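Side-chain contact in lectin-like protein (Entamoeba histolytica HM-1:IMSS-A, PDB 5ZBT), which is of unknown function but probably binds D-mannose through its legume lectin-like domain, part of an ERGIC-53-like membrane protein: residues K91-G96 and D130-M135. Sequence-based numbering, arbitrary orientation.
Sequences KEKCGG and DVDIPM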
# COMPACT_ATOMS: atom_id res chain seq x y z
N LYS A 91 -6.17 17.76 -8.42
CA LYS A 91 -6.43 19.16 -8.76
C LYS A 91 -6.89 19.94 -7.54
O LYS A 91 -6.37 21.03 -7.26
CB LYS A 91 -7.49 19.26 -9.87
N GLU A 92 -7.84 19.38 -6.79
CA GLU A 92 -8.39 20.06 -5.62
C GLU A 92 -8.13 19.16 -4.42
O GLU A 92 -6.97 18.85 -4.13
CB GLU A 92 -9.85 20.42 -5.84
N LYS A 93 -9.16 18.74 -3.70
CA LYS A 93 -9.02 17.81 -2.60
C LYS A 93 -9.01 16.38 -3.14
O LYS A 93 -9.83 16.02 -3.98
CB LYS A 93 -10.16 17.99 -1.60
CG LYS A 93 -9.90 17.33 -0.26
CD LYS A 93 -11.14 16.63 0.31
CE LYS A 93 -10.84 16.01 1.67
NZ LYS A 93 -9.99 16.94 2.51
N CYS A 94 -8.07 15.56 -2.65
CA CYS A 94 -8.02 14.17 -3.10
C CYS A 94 -9.21 13.39 -2.55
O CYS A 94 -9.64 13.60 -1.41
CB CYS A 94 -6.73 13.49 -2.64
SG CYS A 94 -5.25 14.46 -2.93
N GLY A 95 -9.74 12.49 -3.38
CA GLY A 95 -10.70 11.51 -2.95
C GLY A 95 -10.05 10.13 -2.90
O GLY A 95 -8.89 9.95 -3.29
N GLY A 96 -10.83 9.15 -2.42
CA GLY A 96 -10.42 7.76 -2.36
C GLY A 96 -9.25 7.51 -1.43
O GLY A 96 -9.03 8.22 -0.44
N ASP A 130 -13.33 11.98 2.69
CA ASP A 130 -14.18 12.46 3.78
C ASP A 130 -13.41 12.92 5.02
O ASP A 130 -14.04 13.18 6.05
CB ASP A 130 -15.21 11.41 4.21
CG ASP A 130 -16.16 11.02 3.10
OD1 ASP A 130 -16.40 11.84 2.18
OD2 ASP A 130 -16.67 9.88 3.15
N VAL A 131 -12.09 13.07 4.95
CA VAL A 131 -11.36 13.63 6.08
C VAL A 131 -10.53 14.81 5.59
O VAL A 131 -10.14 14.88 4.42
CB VAL A 131 -10.45 12.59 6.78
CG1 VAL A 131 -11.26 11.76 7.72
CG2 VAL A 131 -9.73 11.70 5.74
N ASP A 132 -10.27 15.74 6.51
CA ASP A 132 -9.45 16.90 6.17
C ASP A 132 -7.99 16.51 5.99
O ASP A 132 -7.34 16.87 5.00
CB ASP A 132 -9.60 17.97 7.24
CG ASP A 132 -9.04 19.30 6.80
OD1 ASP A 132 -9.53 19.84 5.78
OD2 ASP A 132 -8.11 19.81 7.44
N ILE A 133 -7.44 15.81 6.97
CA ILE A 133 -6.06 15.32 6.94
C ILE A 133 -6.12 13.84 6.62
O ILE A 133 -6.95 13.12 7.21
CB ILE A 133 -5.38 15.56 8.31
CG1 ILE A 133 -5.35 17.06 8.64
CG2 ILE A 133 -3.96 15.02 8.35
CD1 ILE A 133 -5.02 17.94 7.46
N PRO A 134 -5.29 13.33 5.71
CA PRO A 134 -5.32 11.89 5.42
C PRO A 134 -5.06 11.06 6.67
O PRO A 134 -4.31 11.44 7.58
CB PRO A 134 -4.22 11.71 4.38
CG PRO A 134 -3.41 12.96 4.42
CD PRO A 134 -4.35 14.04 4.84
N MET A 135 -5.74 9.92 6.72
CA MET A 135 -5.61 8.95 7.79
C MET A 135 -4.87 7.73 7.26
O MET A 135 -5.03 7.35 6.11
CB MET A 135 -6.99 8.52 8.31
CG MET A 135 -7.69 9.60 9.11
SD MET A 135 -8.52 9.06 10.62
CE MET A 135 -7.17 8.53 11.65
O HOH W 1 -10.97 19.43 3.78
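Lys93 reaches across from its loop to the main chain of Val131, and this one side chain carries nearly the whole contact. Its NZ donates a hydrogen bond of 2.8 Å to Val131 O. The angle at that oxygen, C=O...NZ, is 135°, and NZ is tilted 29° from the carbonyl plane, so the ammonium group comes in obliquely. CE also lies against the same oxygen, at 3.1 Å from Val131 O. The route of the chain explains the reach: CG is anti to the backbone N (chi1 -165°), after which the chain bends at chi2, runs extended through chi3, and bends again at chi4 to bring NZ to the carbonyl.

Asp132 probably adds a longer-range electrostatic attraction, with no direct bond between the charged groups. Its CB leaves the backbone away from Lys93, yet the carboxylate returns far enough for OD1 to stand 4.4 Å from Lys93 NZ, beyond salt-bridge range. A water spans the gap, accepting from Lys93 NZ at 3.0 Å and donating to Asp132 OD1 at 2.5 Å, a short leg whose exact length is uncertain at 2.40 Å resolution. The ammonium therefore has two hydrogen-bond partners here, a carbonyl and a water, and the nearby carboxylate probably favours its positive charge. Only 108 Å² is buried over both sides, and Lys93 and Asp132 are exposed, which marks a small, polar surface contact.

The contact joins two loops at the rim of the legume-lectin beta-sandwich. Residues 91-96 link strand 80-90 of one sheet to strand 97-103 of the other, with the Cys90-Cys94 disulfide closing the turn beside Lys93; residues 130-134 lie in the connection between antiparallel neighbours 122-127 and 135-142. Farther along the first loop, Gly96 N hydrogen-bonds to Glu129 OE2, and Gly96 pairs through its backbone with Phe128 and Glu129.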